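PDB 4H40: putative cell adhesion protein from Bacteroides fragilis, which is probably a fimbrial subunit of a distinct type of pilus found in the human gut microbiome, with a putative role in cell adhesion. Local coordinates for residues R118-P122 against Y139-D145. Coordinates in Å, arbitrary orientation, origin at the centre of the assembly. Residues are numbered along the deposited sequence.
Sequences RILSP and YLLATDD
Segments 118-122 and 139-145 of this fimbrillin-like protein run antiparallel (174° apart) with a short two-bridge ladder; strand 141-142 links strands 113-121 and 177-190 into one sheet. Tyr-139 opens segment 139-145; its side chain leads away, OH hydrogen-bonding His-254 ND1, beside Pro-122, which follows a cis peptide bond. Leu-140 (chi1 t) places CD2 4.0 Å from Leu-120 CD2. Leu-141 and Ser-121 form the hydrogen-bonded pair: Ser-121 N to Leu-141 O 2.7 Å, Leu-141 N to Ser-121 O 2.8 Å. Ala-142 and Leu-120, side chains on the same face, make the non-hydrogen-bonded pair (CA-CA 4.4 Å). Past the strand, Thr-143 N donates to Ile-119 O (3.1 Å), but Ile-119 N donates to Thr-143 OG1 (2.8 Å), which the m rotamer of Thr-143 puts in place of a ladder carbonyl. The backbone turns at Asp-145 (phi/psi -81/-4), whose salt bridge meets the guanidinium edge-on, Arg-118 NH2 to Asp-145 OD2 2.5 Å, with NH2 less certainly placed; Thr-143 CG2 covers one guanidinium face, 3.8 Å from Arg-118 CZ.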
loop_
_atom_site.group_PDB
_atom_site.type_symbol
_atom_site.label_atom_id
_atom_site.label_comp_id
_atom_site.label_asym_id
_atom_site.label_seq_id
_atom_site.Cartn_x
_atom_site.Cartn_y
_atom_site.Cartn_z
ATOM N N ARG B 118 11.651 5.200 -37.446
ATOM C CA ARG B 118 11.448 5.048 -36.009
ATOM C C ARG B 118 12.453 5.922 -35.281
ATOM O O ARG B 118 13.490 6.291 -35.852
ATOM C CB ARG B 118 11.569 3.580 -35.564
ATOM C CG ARG B 118 10.607 2.649 -36.265
ATOM C CD ARG B 118 10.333 1.418 -35.447
ATOM N NE ARG B 118 8.929 1.055 -35.588
ATOM C CZ ARG B 118 8.101 0.814 -34.582
ATOM N NH1 ARG B 118 8.538 0.826 -33.334
ATOM N NH2 ARG B 118 6.836 0.531 -34.817
ATOM N N ILE B 119 12.125 6.293 -34.037
ATOM C CA ILE B 119 12.962 7.146 -33.191
ATOM C C ILE B 119 13.228 6.446 -31.891
ATOM O O ILE B 119 12.359 5.742 -31.372
ATOM C CB ILE B 119 12.338 8.564 -32.913
ATOM C CG1 ILE B 119 11.488 9.150 -34.069
ATOM C CG2 ILE B 119 13.362 9.562 -32.333
ATOM C CD1 ILE B 119 12.217 9.510 -35.289
ATOM N N LEU B 120 14.421 6.693 -31.349
ATOM C CA LEU B 120 14.913 6.237 -30.050
ATOM C C LEU B 120 15.588 7.402 -29.366
ATOM O O LEU B 120 16.266 8.193 -30.034
ATOM C CB LEU B 120 15.910 5.077 -30.196
ATOM C CG LEU B 120 15.411 3.803 -30.822
ATOM C CD1 LEU B 120 16.525 3.101 -31.497
ATOM C CD2 LEU B 120 14.768 2.885 -29.803
ATOM N N SER B 121 15.432 7.505 -28.047
ATOM C CA SER B 121 16.106 8.534 -27.258
ATOM C C SER B 121 16.373 7.973 -25.867
ATOM O O SER B 121 15.414 7.565 -25.198
ATOM C CB SER B 121 15.311 9.834 -27.202
ATOM O OG SER B 121 16.047 10.817 -26.494
ATOM N N PRO B 122 17.652 7.829 -25.438
ATOM C CA PRO B 122 18.915 8.236 -26.104
ATOM C C PRO B 122 19.186 7.529 -27.437
ATOM O O PRO B 122 18.604 6.475 -27.712
ATOM C CB PRO B 122 19.991 7.853 -25.073
ATOM C CG PRO B 122 19.276 7.850 -23.762
ATOM C CD PRO B 122 17.926 7.284 -24.093
ATOM N N TYR B 139 16.018 5.081 -18.884
ATOM C CA TYR B 139 14.819 5.495 -19.604
ATOM C C TYR B 139 15.077 5.404 -21.073
ATOM O O TYR B 139 16.206 5.627 -21.495
ATOM C CB TYR B 139 14.382 6.924 -19.236
ATOM C CG TYR B 139 14.105 7.121 -17.774
ATOM C CD1 TYR B 139 13.019 6.503 -17.160
ATOM C CD2 TYR B 139 14.928 7.923 -16.991
ATOM C CE1 TYR B 139 12.763 6.679 -15.802
ATOM C CE2 TYR B 139 14.654 8.137 -15.635
ATOM C CZ TYR B 139 13.587 7.492 -15.044
ATOM O OH TYR B 139 13.358 7.658 -13.709
ATOM N N LEU B 140 14.039 5.040 -21.849
ATOM C CA LEU B 140 14.107 4.995 -23.298
ATOM C C LEU B 140 12.806 5.463 -23.881
ATOM O O LEU B 140 11.758 4.841 -23.705
ATOM C CB LEU B 140 14.499 3.630 -23.892
ATOM C CG LEU B 140 14.518 3.610 -25.428
ATOM C CD1 LEU B 140 15.870 4.019 -26.002
ATOM C CD2 LEU B 140 14.038 2.287 -25.960
ATOM N N LEU B 141 12.893 6.595 -24.566
ATOM C CA LEU B 141 11.795 7.176 -25.306
ATOM C C LEU B 141 11.908 6.657 -26.704
ATOM O O LEU B 141 13.018 6.548 -27.221
ATOM C CB LEU B 141 11.851 8.704 -25.288
ATOM C CG LEU B 141 11.622 9.432 -23.971
ATOM C CD1 LEU B 141 11.794 10.901 -24.177
ATOM C CD2 LEU B 141 10.221 9.209 -23.450
ATOM N N ALA B 142 10.797 6.277 -27.304
ATOM C CA ALA B 142 10.821 5.716 -28.648
ATOM C C ALA B 142 9.448 5.777 -29.303
ATOM O O ALA B 142 8.460 6.201 -28.692
ATOM C CB ALA B 142 11.285 4.258 -28.581
ATOM N N THR B 143 9.410 5.336 -30.553
ATOM C CA THR B 143 8.229 5.140 -31.382
ATOM C C THR B 143 7.412 4.018 -30.726
ATOM O O THR B 143 7.981 3.000 -30.322
ATOM C CB THR B 143 8.702 4.768 -32.806
ATOM O OG1 THR B 143 9.494 5.830 -33.347
ATOM C CG2 THR B 143 7.562 4.449 -33.736
ATOM N N ASP B 144 6.106 4.208 -30.581
ATOM C CA ASP B 144 5.253 3.194 -29.974
ATOM C C ASP B 144 4.062 2.937 -30.853
ATOM O O ASP B 144 3.266 3.849 -31.092
ATOM C CB ASP B 144 4.807 3.619 -28.577
ATOM C CG ASP B 144 4.662 2.476 -27.606
ATOM O OD1 ASP B 144 3.858 1.569 -27.880
ATOM O OD2 ASP B 144 5.334 2.504 -26.560
ATOM N N ASP B 145 3.924 1.692 -31.333
ATOM C CA ASP B 145 2.823 1.328 -32.216
ATOM C C ASP B 145 1.527 1.062 -31.437
ATOM O O ASP B 145 0.470 0.880 -32.050
ATOM C CB ASP B 145 3.216 0.126 -33.075
ATOM C CG ASP B 145 4.089 0.446 -34.287
ATOM O OD1 ASP B 145 4.303 1.651 -34.575
ATOM O OD2 ASP B 145 4.544 -0.516 -34.965
#